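Local atomic coordinates of Ika8 (PDB entry 6G6P), a protein that is a synthetic construct, probably designed as a symmetric eight-bladed WD-type beta-propeller, with no function assigned. Residues A[214-219]-A[232-237]; A[94-99]-A[112-117]; A[294-299]-A[310-315]; A[265-270]-A[279-284]. All coordinates share one frame; numbering follows the deposited sequence.

Contact 1. Residues A[214-219]-A[232-237]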
loop_
_atom_site.group_PDB
_atom_site.type_symbol
_atom_site.label_atom_id
_atom_site.label_comp_id
_atom_site.label_asym_id
_atom_site.label_seq_id
_atom_site.Cartn_x
_atom_site.Cartn_y
_atom_site.Cartn_z
ATOM N N HIS A 214 -1.670 15.037 -14.417
ATOM C CA HIS A 214 -0.937 15.076 -15.677
ATOM C C HIS A 214 -0.984 13.752 -16.427
ATOM O O HIS A 214 -0.291 13.606 -17.442
ATOM C CB HIS A 214 0.521 15.475 -15.432
ATOM C CG HIS A 214 0.714 16.348 -14.232
ATOM N ND1 HIS A 214 0.701 17.724 -14.305
ATOM C CD2 HIS A 214 0.924 16.040 -12.930
ATOM C CE1 HIS A 214 0.896 18.227 -13.100
ATOM N NE2 HIS A 214 1.034 17.228 -12.247
ATOM N N GLN A 215 -1.775 12.788 -15.964
ATOM C CA GLN A 215 -1.780 11.460 -16.555
ATOM C C GLN A 215 -3.210 10.969 -16.716
ATOM O O GLN A 215 -4.149 11.502 -16.119
ATOM C CB GLN A 215 -0.981 10.464 -15.704
ATOM C CG GLN A 215 0.520 10.691 -15.718
ATOM C CD GLN A 215 1.168 10.354 -14.390
ATOM O OE1 GLN A 215 0.666 10.729 -13.329
ATOM N NE2 GLN A 215 2.287 9.640 -14.441
ATOM N N SER A 216 -3.360 9.936 -17.542
ATOM C CA SER A 216 -4.615 9.224 -17.714
ATOM C C SER A 216 -4.425 7.794 -17.230
ATOM O O SER A 216 -3.442 7.139 -17.595
ATOM C CB SER A 216 -5.070 9.244 -19.174
ATOM O OG SER A 216 -4.050 8.756 -20.028
ATOM N N GLU A 217 -5.366 7.318 -16.410
ATOM C CA GLU A 217 -5.287 6.005 -15.776
ATOM C C GLU A 217 -4.017 5.864 -14.947
ATOM O O GLU A 217 -3.047 5.243 -15.395
ATOM C CB GLU A 217 -5.345 4.878 -16.813
ATOM C CG GLU A 217 -6.336 5.082 -17.943
ATOM C CD GLU A 217 -6.321 3.930 -18.930
ATOM O OE1 GLU A 217 -6.716 2.809 -18.543
ATOM O OE2 GLU A 217 -5.903 4.143 -20.088
ATOM N N VAL A 218 -4.003 6.425 -13.744
ATOM C CA VAL A 218 -2.874 6.211 -12.848
ATOM C C VAL A 218 -3.025 4.848 -12.190
ATOM O O VAL A 218 -4.140 4.387 -11.913
ATOM C CB VAL A 218 -2.763 7.343 -11.808
ATOM C CG1 VAL A 218 -2.990 8.693 -12.467
ATOM C CG2 VAL A 218 -3.724 7.128 -10.652
ATOM N N THR A 219 -1.895 4.181 -11.970
ATOM C CA THR A 219 -1.876 2.847 -11.393
ATOM C C THR A 219 -1.222 2.798 -10.023
ATOM O O THR A 219 -1.354 1.788 -9.326
ATOM C CB THR A 219 -1.145 1.878 -12.331
ATOM O OG1 THR A 219 0.239 2.238 -12.390
ATOM C CG2 THR A 219 -1.736 1.944 -13.726
ATOM N N ALA A 232 1.446 5.771 -14.215
ATOM C CA ALA A 232 0.280 5.543 -15.053
ATOM C C ALA A 232 0.511 4.340 -15.958
ATOM O O ALA A 232 1.609 3.779 -16.025
ATOM C CB ALA A 232 -0.053 6.782 -15.894
ATOM N N LYS A 233 -0.554 3.949 -16.664
ATOM C CA LYS A 233 -0.480 2.822 -17.586
ATOM C C LYS A 233 0.406 3.110 -18.791
ATOM O O LYS A 233 0.918 2.168 -19.406
ATOM C CB LYS A 233 -1.884 2.434 -18.056
ATOM C CG LYS A 233 -2.544 1.348 -17.222
ATOM C CD LYS A 233 -3.125 0.251 -18.101
ATOM C CE LYS A 233 -4.144 0.808 -19.082
ATOM N NZ LYS A 233 -4.720 -0.255 -19.951
ATOM N N ASP A 234 0.598 4.380 -19.147
ATOM C CA ASP A 234 1.458 4.726 -20.271
ATOM C C ASP A 234 2.940 4.606 -19.943
ATOM O O ASP A 234 3.769 4.737 -20.851
ATOM C CB ASP A 234 1.147 6.145 -20.758
ATOM C CG ASP A 234 1.075 7.154 -19.625
ATOM O OD1 ASP A 234 1.792 6.980 -18.617
ATOM O OD2 ASP A 234 0.294 8.123 -19.743
ATOM N N GLY A 235 3.291 4.369 -18.683
ATOM C CA GLY A 235 4.674 4.220 -18.283
ATOM C C GLY A 235 5.337 5.460 -17.723
ATOM O O GLY A 235 6.541 5.422 -17.446
ATOM N N THR A 236 4.596 6.549 -17.538
ATOM C CA THR A 236 5.172 7.794 -17.054
ATOM C C THR A 236 5.177 7.833 -15.533
ATOM O O THR A 236 4.225 7.393 -14.881
ATOM C CB THR A 236 4.401 8.999 -17.597
ATOM O OG1 THR A 236 3.030 8.920 -17.182
ATOM C CG2 THR A 236 4.468 9.032 -19.116
ATOM N N VAL A 237 6.264 8.356 -14.975
ATOM C CA VAL A 237 6.397 8.602 -13.544
ATOM C C VAL A 237 6.612 10.097 -13.366
ATOM O O VAL A 237 7.612 10.647 -13.849
ATOM C CB VAL A 237 7.556 7.802 -12.930
ATOM C CG1 VAL A 237 7.526 7.898 -11.412
ATOM C CG2 VAL A 237 7.496 6.351 -13.382
#

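Contact 2. Residues A[94-99]-A[112-117]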
loop_
_atom_site.group_PDB
_atom_site.type_symbol
_atom_site.label_atom_id
_atom_site.label_comp_id
_atom_site.label_asym_id
_atom_site.label_seq_id
_atom_site.Cartn_x
_atom_site.Cartn_y
_atom_site.Cartn_z
ATOM N N HIS A 94 -14.117 -10.500 7.855
ATOM C CA HIS A 94 -15.252 -10.112 7.030
ATOM C C HIS A 94 -15.800 -11.333 6.296
ATOM O O HIS A 94 -15.189 -12.408 6.276
ATOM C CB HIS A 94 -14.857 -9.027 6.023
ATOM C CG HIS A 94 -14.343 -7.765 6.645
ATOM N ND1 HIS A 94 -14.917 -6.535 6.405
ATOM C CD2 HIS A 94 -13.298 -7.537 7.475
ATOM C CE1 HIS A 94 -14.250 -5.604 7.063
ATOM N NE2 HIS A 94 -13.264 -6.186 7.723
ATOM N N GLN A 95 -16.964 -11.149 5.675
ATOM C CA GLN A 95 -17.503 -12.154 4.772
ATOM C C GLN A 95 -17.029 -11.962 3.342
ATOM O O GLN A 95 -16.921 -12.940 2.596
ATOM C CB GLN A 95 -19.033 -12.128 4.812
ATOM C CG GLN A 95 -19.602 -12.446 6.188
ATOM C CD GLN A 95 -19.950 -13.912 6.341
ATOM O OE1 GLN A 95 -21.104 -14.265 6.570
ATOM N NE2 GLN A 95 -18.954 -14.776 6.199
ATOM N N SER A 96 -16.735 -10.726 2.956
ATOM C CA SER A 96 -16.172 -10.416 1.655
ATOM C C SER A 96 -14.645 -10.393 1.724
ATOM O O SER A 96 -14.045 -10.373 2.798
ATOM C CB SER A 96 -16.709 -9.076 1.155
ATOM O OG SER A 96 -18.126 -9.076 1.153
ATOM N N ALA A 97 -14.017 -10.392 0.551
ATOM C CA ALA A 97 -12.564 -10.422 0.475
ATOM C C ALA A 97 -11.952 -9.183 1.115
ATOM O O ALA A 97 -12.421 -8.061 0.909
ATOM C CB ALA A 97 -12.121 -10.529 -0.983
ATOM N N ILE A 98 -10.892 -9.393 1.894
ATOM C CA ILE A 98 -10.133 -8.275 2.438
ATOM C C ILE A 98 -9.458 -7.538 1.290
ATOM O O ILE A 98 -8.884 -8.156 0.385
ATOM C CB ILE A 98 -9.106 -8.764 3.470
ATOM C CG1 ILE A 98 -9.806 -9.443 4.648
ATOM C CG2 ILE A 98 -8.233 -7.605 3.951
ATOM C CD1 ILE A 98 -10.898 -8.610 5.267
ATOM N N THR A 99 -9.540 -6.209 1.311
ATOM C CA THR A 99 -8.973 -5.390 0.250
ATOM C C THR A 99 -8.038 -4.300 0.748
ATOM O O THR A 99 -7.315 -3.717 -0.068
ATOM C CB THR A 99 -10.086 -4.734 -0.583
ATOM O OG1 THR A 99 -10.940 -3.969 0.278
ATOM C CG2 THR A 99 -10.913 -5.784 -1.311
ATOM N N ALA A 112 -13.157 -4.324 3.212
ATOM C CA ALA A 112 -13.556 -5.496 2.450
ATOM C C ALA A 112 -14.103 -5.086 1.090
ATOM O O ALA A 112 -14.296 -3.903 0.797
ATOM C CB ALA A 112 -14.596 -6.326 3.212
ATOM N N ALA A 113 -14.352 -6.095 0.254
ATOM C CA ALA A 113 -14.844 -5.861 -1.097
ATOM C C ALA A 113 -16.312 -5.456 -1.134
ATOM O O ALA A 113 -16.776 -4.967 -2.167
ATOM C CB ALA A 113 -14.634 -7.108 -1.957
ATOM N N ASP A 114 -17.053 -5.659 -0.046
ATOM C CA ASP A 114 -18.441 -5.224 0.031
ATOM C C ASP A 114 -18.585 -3.811 0.578
ATOM O O ASP A 114 -19.712 -3.317 0.690
ATOM C CB ASP A 114 -19.261 -6.197 0.887
ATOM C CG ASP A 114 -18.714 -6.349 2.299
ATOM O OD1 ASP A 114 -17.744 -5.648 2.653
ATOM O OD2 ASP A 114 -19.255 -7.182 3.058
ATOM N N GLY A 115 -17.477 -3.156 0.920
ATOM C CA GLY A 115 -17.501 -1.810 1.446
ATOM C C GLY A 115 -17.464 -1.716 2.954
ATOM O O GLY A 115 -17.387 -0.603 3.484
ATOM N N THR A 116 -17.518 -2.842 3.658
ATOM C CA THR A 116 -17.493 -2.809 5.112
ATOM C C THR A 116 -16.094 -2.485 5.626
ATOM O O THR A 116 -15.082 -2.798 4.993
ATOM C CB THR A 116 -17.961 -4.145 5.689
ATOM O OG1 THR A 116 -17.102 -5.194 5.225
ATOM C CG2 THR A 116 -19.393 -4.441 5.268
ATOM N N ILE A 117 -16.047 -1.850 6.792
ATOM C CA ILE A 117 -14.795 -1.507 7.451
ATOM C C ILE A 117 -14.925 -1.854 8.925
ATOM O O ILE A 117 -15.872 -1.421 9.589
ATOM C CB ILE A 117 -14.437 -0.021 7.262
ATOM C CG1 ILE A 117 -13.938 0.214 5.836
ATOM C CG2 ILE A 117 -13.392 0.408 8.276
ATOM C CD1 ILE A 117 -14.098 1.627 5.360
HETATM O O HOH W 1 -17.958 -8.549 4.856
#

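Contact 3. Residues A[294-299]-A[310-315]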
loop_
_atom_site.group_PDB
_atom_site.type_symbol
_atom_site.label_atom_id
_atom_site.label_comp_id
_atom_site.label_asym_id
_atom_site.label_seq_id
_atom_site.Cartn_x
_atom_site.Cartn_y
_atom_site.Cartn_z
ATOM N N HIS A 294 12.869 -8.251 -12.605
ATOM C CA HIS A 294 12.190 -9.530 -12.699
ATOM C C HIS A 294 11.828 -9.812 -14.150
ATOM O O HIS A 294 11.907 -8.937 -15.017
ATOM C CB HIS A 294 10.936 -9.551 -11.813
ATOM C CG HIS A 294 11.193 -9.146 -10.393
ATOM N ND1 HIS A 294 11.175 -10.045 -9.349
ATOM C CD2 HIS A 294 11.475 -7.940 -9.847
ATOM C CE1 HIS A 294 11.435 -9.410 -8.219
ATOM N NE2 HIS A 294 11.621 -8.132 -8.495
ATOM N N GLN A 295 11.432 -11.056 -14.405
ATOM C CA GLN A 295 10.951 -11.471 -15.714
ATOM C C GLN A 295 9.441 -11.345 -15.850
ATOM O O GLN A 295 8.889 -11.756 -16.876
ATOM C CB GLN A 295 11.363 -12.918 -15.995
ATOM C CG GLN A 295 12.803 -13.232 -15.656
ATOM C CD GLN A 295 13.176 -14.654 -16.011
ATOM O OE1 GLN A 295 14.353 -14.985 -16.134
ATOM N NE2 GLN A 295 12.169 -15.504 -16.187
ATOM N N SER A 296 8.761 -10.810 -14.838
ATOM C CA SER A 296 7.319 -10.622 -14.875
ATOM C C SER A 296 6.974 -9.336 -14.139
ATOM O O SER A 296 7.827 -8.709 -13.505
ATOM C CB SER A 296 6.577 -11.817 -14.267
ATOM O OG SER A 296 7.008 -12.056 -12.940
ATOM N N GLU A 297 5.702 -8.952 -14.234
ATOM C CA GLU A 297 5.230 -7.680 -13.696
ATOM C C GLU A 297 5.613 -7.515 -12.231
ATOM O O GLU A 297 5.421 -8.423 -11.417
ATOM C CB GLU A 297 3.711 -7.595 -13.858
ATOM C CG GLU A 297 3.070 -6.381 -13.217
ATOM C CD GLU A 297 1.554 -6.441 -13.256
ATOM O OE1 GLU A 297 0.925 -6.427 -12.175
ATOM O OE2 GLU A 297 0.990 -6.506 -14.369
ATOM N N VAL A 298 6.173 -6.354 -11.902
ATOM C CA VAL A 298 6.497 -6.024 -10.518
ATOM C C VAL A 298 5.204 -5.655 -9.801
ATOM O O VAL A 298 4.537 -4.683 -10.167
ATOM C CB VAL A 298 7.518 -4.879 -10.444
ATOM C CG1 VAL A 298 7.816 -4.525 -8.997
ATOM C CG2 VAL A 298 8.802 -5.256 -11.182
ATOM N N THR A 299 4.842 -6.439 -8.784
ATOM C CA THR A 299 3.565 -6.267 -8.102
ATOM C C THR A 299 3.681 -5.599 -6.737
ATOM O O THR A 299 2.657 -5.193 -6.179
ATOM C CB THR A 299 2.858 -7.621 -7.938
ATOM O OG1 THR A 299 3.681 -8.510 -7.172
ATOM C CG2 THR A 299 2.574 -8.244 -9.294
ATOM N N SER A 310 11.403 -6.177 -3.707
ATOM C CA SER A 310 10.481 -6.244 -4.829
ATOM C C SER A 310 9.872 -7.631 -4.941
ATOM O O SER A 310 10.499 -8.636 -4.595
ATOM C CB SER A 310 11.179 -5.880 -6.144
ATOM O OG SER A 310 12.363 -6.642 -6.323
ATOM N N GLY A 311 8.641 -7.672 -5.423
ATOM C CA GLY A 311 7.967 -8.925 -5.724
ATOM C C GLY A 311 7.346 -8.866 -7.070
ATOM O O GLY A 311 6.969 -7.800 -7.586
ATOM N N ALA A 312 7.208 -10.038 -7.708
ATOM C CA ALA A 312 6.738 -10.129 -9.076
ATOM C C ALA A 312 5.658 -11.195 -9.199
ATOM O O ALA A 312 5.444 -12.010 -8.299
ATOM C CB ALA A 312 7.888 -10.430 -10.046
ATOM N N LYS A 313 4.982 -11.181 -10.350
ATOM C CA LYS A 313 3.897 -12.115 -10.617
ATOM C C LYS A 313 4.371 -13.551 -10.799
ATOM O O LYS A 313 3.534 -14.460 -10.783
ATOM C CB LYS A 313 3.124 -11.671 -11.859
ATOM C CG LYS A 313 1.828 -10.950 -11.547
ATOM C CD LYS A 313 1.092 -10.565 -12.815
ATOM C CE LYS A 313 -0.204 -9.837 -12.488
ATOM N NZ LYS A 313 -0.898 -9.363 -13.717
ATOM N N ASP A 314 5.671 -13.781 -10.983
ATOM C CA ASP A 314 6.204 -15.136 -11.067
ATOM C C ASP A 314 6.562 -15.711 -9.704
ATOM O O ASP A 314 7.047 -16.845 -9.632
ATOM C CB ASP A 314 7.436 -15.178 -11.987
ATOM C CG ASP A 314 8.529 -14.211 -11.559
ATOM O OD1 ASP A 314 8.435 -13.633 -10.455
ATOM O OD2 ASP A 314 9.491 -14.028 -12.334
ATOM N N GLY A 315 6.338 -14.958 -8.626
ATOM C CA GLY A 315 6.627 -15.418 -7.287
ATOM C C GLY A 315 7.985 -15.028 -6.749
ATOM O O GLY A 315 8.252 -15.264 -5.564
#

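Contact 4. Residues A[265-270]-A[279-284]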
loop_
_atom_site.group_PDB
_atom_site.type_symbol
_atom_site.label_atom_id
_atom_site.label_comp_id
_atom_site.label_asym_id
_atom_site.label_seq_id
_atom_site.Cartn_x
_atom_site.Cartn_y
_atom_site.Cartn_z
ATOM N N LYS A 265 13.073 9.242 1.244
ATOM C CA LYS A 265 13.974 10.401 1.192
ATOM C C LYS A 265 13.753 11.087 -0.152
ATOM O O LYS A 265 12.619 11.510 -0.437
ATOM C CB LYS A 265 15.392 9.963 1.484
ATOM C CG LYS A 265 15.515 9.299 2.838
ATOM C CD LYS A 265 16.870 8.659 3.093
ATOM C CE LYS A 265 16.932 8.158 4.533
ATOM N NZ LYS A 265 15.961 8.891 5.396
ATOM N N ASN A 266 14.770 11.217 -1.000
ATOM C CA ASN A 266 14.599 11.794 -2.324
ATOM C C ASN A 266 14.732 10.753 -3.428
ATOM O O ASN A 266 15.006 11.108 -4.582
ATOM C CB ASN A 266 15.602 12.921 -2.540
ATOM C CG ASN A 266 15.694 13.870 -1.344
ATOM O OD1 ASN A 266 14.690 14.406 -0.883
ATOM N ND2 ASN A 266 16.910 14.105 -0.866
ATOM N N ILE A 267 14.528 9.479 -3.100
ATOM C CA ILE A 267 14.667 8.377 -4.043
ATOM C C ILE A 267 13.277 7.860 -4.379
ATOM O O ILE A 267 12.476 7.585 -3.477
ATOM C CB ILE A 267 15.540 7.248 -3.471
ATOM C CG1 ILE A 267 16.899 7.802 -2.999
ATOM C CG2 ILE A 267 15.731 6.160 -4.510
ATOM C CD1 ILE A 267 17.678 8.500 -4.077
ATOM N N VAL A 268 12.986 7.748 -5.673
ATOM C CA VAL A 268 11.771 7.109 -6.172
ATOM C C VAL A 268 12.173 5.804 -6.844
ATOM O O VAL A 268 13.076 5.780 -7.685
ATOM C CB VAL A 268 11.003 8.018 -7.150
ATOM C CG1 VAL A 268 9.847 7.272 -7.794
ATOM C CG2 VAL A 268 10.499 9.241 -6.414
ATOM N N VAL A 269 11.514 4.714 -6.470
ATOM C CA VAL A 269 11.711 3.409 -7.096
ATOM C C VAL A 269 10.395 3.026 -7.760
ATOM O O VAL A 269 9.349 2.971 -7.094
ATOM C CB VAL A 269 12.145 2.336 -6.083
ATOM C CG1 VAL A 269 12.391 1.001 -6.774
ATOM C CG2 VAL A 269 13.394 2.791 -5.337
ATOM N N SER A 270 10.436 2.781 -9.067
ATOM C CA SER A 270 9.247 2.448 -9.839
ATOM C C SER A 270 9.417 1.084 -10.492
ATOM O O SER A 270 10.500 0.751 -10.983
ATOM C CB SER A 270 8.963 3.516 -10.906
ATOM O OG SER A 270 10.084 3.714 -11.750
ATOM N N VAL A 279 15.352 3.533 -10.520
ATOM C CA VAL A 279 15.643 4.294 -9.311
ATOM C C VAL A 279 15.953 5.725 -9.725
ATOM O O VAL A 279 16.878 5.961 -10.513
ATOM C CB VAL A 279 16.810 3.683 -8.522
ATOM C CG1 VAL A 279 17.147 4.544 -7.321
ATOM C CG2 VAL A 279 16.475 2.260 -8.098
ATOM N N TRP A 280 15.186 6.675 -9.197
ATOM C CA TRP A 280 15.305 8.077 -9.566
ATOM C C TRP A 280 15.657 8.928 -8.353
ATOM O O TRP A 280 15.378 8.568 -7.205
ATOM C CB TRP A 280 14.005 8.605 -10.190
ATOM C CG TRP A 280 13.364 7.678 -11.172
ATOM C CD1 TRP A 280 12.457 6.692 -10.903
ATOM C CD2 TRP A 280 13.570 7.657 -12.589
ATOM N NE1 TRP A 280 12.090 6.057 -12.065
ATOM C CE2 TRP A 280 12.759 6.631 -13.114
ATOM C CE3 TRP A 280 14.364 8.405 -13.465
ATOM C CZ2 TRP A 280 12.719 6.335 -14.473
ATOM C CZ3 TRP A 280 14.323 8.109 -14.813
ATOM C CH2 TRP A 280 13.507 7.082 -15.305
ATOM N N ASP A 281 16.271 10.074 -8.631
ATOM C CA ASP A 281 16.581 11.089 -7.631
ATOM C C ASP A 281 15.741 12.319 -7.960
ATOM O O ASP A 281 15.975 12.979 -8.978
ATOM C CB ASP A 281 18.075 11.412 -7.632
ATOM C CG ASP A 281 18.458 12.445 -6.585
ATOM O OD1 ASP A 281 17.673 12.673 -5.642
ATOM O OD2 ASP A 281 19.556 13.030 -6.708
ATOM N N ILE A 282 14.758 12.620 -7.106
ATOM C CA ILE A 282 13.841 13.723 -7.384
ATOM C C ILE A 282 14.489 15.089 -7.251
ATOM O O ILE A 282 13.863 16.095 -7.598
ATOM C CB ILE A 282 12.601 13.674 -6.468
ATOM C CG1 ILE A 282 13.020 13.561 -5.005
ATOM C CG2 ILE A 282 11.692 12.532 -6.865
ATOM C CD1 ILE A 282 12.068 14.230 -4.045
ATOM N N LEU A 283 15.720 15.162 -6.744
ATOM C CA LEU A 283 16.418 16.440 -6.717
ATOM C C LEU A 283 17.008 16.774 -8.081
ATOM O O LEU A 283 16.996 17.936 -8.498
ATOM C CB LEU A 283 17.509 16.423 -5.647
ATOM C CG LEU A 283 17.028 16.290 -4.201
ATOM C CD1 LEU A 283 18.160 16.574 -3.226
ATOM C CD2 LEU A 283 15.849 17.215 -3.943
ATOM N N THR A 284 17.513 15.766 -8.795
ATOM C CA THR A 284 18.151 15.976 -10.084
ATOM C C THR A 284 17.381 15.387 -11.258
ATOM O O THR A 284 17.585 15.834 -12.391
ATOM C CB THR A 284 19.573 15.389 -10.075
ATOM O OG1 THR A 284 20.224 15.679 -11.318
ATOM C CG2 THR A 284 19.534 13.883 -9.860
#

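Contact 1. Residues A[214-219]-A[232-237]
Gln215 lays its side chain over the methyl of Ala232 and ends on Thr236, the close-packed half of a contact that joins the loop before strand 218-224 to the type I turn Ala232-Gly235 of a WD propeller blade. Its CB lies 3.8 Å from Ala232 CB. With CG anti to the carbonyl carbon (chi1 -70°) and a bend at chi2, the amide is carried past the oncoming Thr236 side chain. Gln215 NE2 gives a nearly straight hydrogen bond of 2.9 Å to Thr236 OG1, which lies in the amide plane, while Gln215 OE1 is taken by Ser230, so the amide's rotation is fixed. Gln215, not His214, thus meets Thr236; His214 packs edge-to-face with Trp240. Thr236 OG1 in turn donates to Asp234 OD1 at 2.7 Å. The same carboxylate oxygen accepts Thr236 N, an Asx turn, and both donors come from one face of the carboxylate plane. Lys233 N bonds to Glu217 O (3.1 Å), beside the non-hydrogen-bonded antiparallel pair Val218 and Ala232.

The solvent side is looser. Glu217 and Lys233, both exposed, slant across each other; the salt bridge is long, 3.9 Å from Glu217 OE1 to Lys233 NZ, and Glu217 OE1 lies closer to the methylene carbon Lys233 CE (3.3 Å). Lower on the lysine, CG rests 3.6 Å from Thr219 CG2, the two side chains nearly perpendicular. Directional bonds therefore order the hydrogen-bonded chain from buried Gln215 through Thr236 to the exposed Asp234, whereas the surface charges probably add only a weak, solvent-screened attraction.

Contact 2. Residues A[94-99]-A[112-117]
A histidine-threonine-aspartate network, close to the His-Asp link of WD blades, joins the loop entering strand 98-104 to the type I turn Ala112-Gly115. His94 ND1 donates to Thr116 OG1 over 2.8 Å, with the oxygen at the ring edge and only 4° from the ring plane. Thr116 OG1 passes the chain on to Asp114 OD1 at 2.7 Å, on the syn side of the carboxylate. Asp114 OD1 also accepts Thr116 N, from above the carboxylate plane, which makes an Asx turn. With His94 NE2 bonded to Ser110, both ring nitrogens are engaged and the buried imidazole is fixed in rotation. Ala112 CB sits obliquely against the ring, 3.2 Å from His94 ND1.

Nearer the surface, Ser96 puts its OG anti to its carbonyl carbon (chi1 -55°), over Asp114, and Ser96 OG lies 2.9 Å from Asp114 OD2. A water bridges the same two residues: it accepts from Ser96 N and donates to Asp114 OD2 at 2.6 Å, so the second carboxylate oxygen is also engaged. Backbone completes the joint. Ala113 N reaches Ala97 O at 2.8 Å, while Thr99 CG2 lies against Ala113 and Thr99 OG1 turns to Val138 O of the next blade. The arrangement closely resembles the His-Asp part of the WD-repeat tetrad, with Thr116 inserted and Ser110 on the other ring nitrogen.

Contact 3. Residues A[294-299]-A[310-315]
Ser310 OG is gripped from several sides: it shares a 2.7 Å hydrogen bond with His294 NE2, in which either may be the donor, and bonds further to Trp320 NE1 and Lys318 O. The serine oxygen meets the imidazole at its edge, near the ring plane. The other ring nitrogen is held too, His294 ND1 bonding to Thr316, whose hydroxyl also meets Asp314 OD1. Gly311 and Ala312 both approach the ring obliquely, Ala312 CB 3.4 Å from His294 ND1. The buried histidine is thus fixed at both nitrogens.

Toward the turn, Ser296 holds OG between its backbone N and carbonyl carbon (chi1 57°), which aims it into the type I turn Ala312-Gly315, at Asp314 N. Asp314 N gives Ser296 OG a weak bond of 2.9 Å, and the same oxygen touches Ala312 CB. Two backbone bonds zip the hairpin: Thr299 N to Gly311 O at 2.8 Å, the donor tilted 27° from the carbonyl plane, and Lys313 N to Glu297 O at 3.0 Å. Between them Val298 and Ala312 form a non-hydrogen-bonded antiparallel pair with side chains on the same face of the sheet.

On the outer side, Glu297 reaches across an extended Lys313; their salt bridge is 3.5 Å from Glu297 OE2 to Lys313 NZ, weak as a hydrogen bond. Thr299 CG2 rests on Lys313 CG, while Thr299 OG1 bonds to Ile18 O of the next blade round the ring. The whole chain is a version of the WD-repeat Trp-Ser-His-Asp tetrad in which Thr316 links His294 to Asp314.

Contact 4. Residues A[265-270]-A[279-284]
Ile267 CG2 and Val279 CG1 meet at 3.5 Å on one face of the hairpin, where Val269 CG2 and Val279 CG2 lie side by side, 4.2 Å apart and pointing the same way. Val279 thus bridges two residues of the facing strand. Leu301 and Phe303 of the following blade pack on this face, against Val269 and, for Phe303, also Ile267. On the other face Val268 splits its methyls: CG2 touches Ile282 CG2 at 3.5 Å, the side chains roughly perpendicular, and Val268 CG1 lies 4.1 Å from Trp280 CD1.

Strands 267-270 and 279-281 run antiparallel, at 153° between their directions. They are the second and third strands of a four-stranded WD propeller blade, whose Ile267-Val269-Val279 face fills the layer between neighbouring blades. Val268 and Trp280 form the hydrogen-bonded pair: Trp280 N to Val268 O is 2.7 Å, and the return bond, Val268 N to Trp280 O, is 3.0 Å with its donor tilted 33° from the carbonyl plane.

Trp280 sets its indole with CG anti to the carbonyl carbon (chi1 -43°), which brings NE1 alongside the strand to Ser270. Trp280 NE1 bonds to Ser270 OG at 3.1 Å, the oxygen lying in the indole plane; this bond restrains the indole, and His254 NE2, hydrogen-bonded to the same oxygen, positions Ser270. At the far end Ile282 N bonds to Asn266 O (3.0 Å). Asn266 crosses Ile282 at about a right angle and slants over the exposed Leu283, whose N gives Asp281 OD1 a weak bond.

How the contacts relate
The four contacts belong to four different blades of one propeller ring, each about 16 to 18 Å from the chain centre. Contacts 1, 2 and 3 recur at one position in their blades, where the loop before the first strand meets the turn after the second; contacts 2 and 3 place a histidine there, contact 1 Gln215. Contact 4 lies along the second and third strands of the blade between contacts 1 and 3. Contacts 1 and 4 are the only touching pair, through Val237 CG2 and Ser270 OG at 4.0 Å. Contacts 3 and 4 approach to about 6 Å between nearest atoms, whereas contacts 2 and 4 lie on opposite sides of the ring, their centres 34 Å apart.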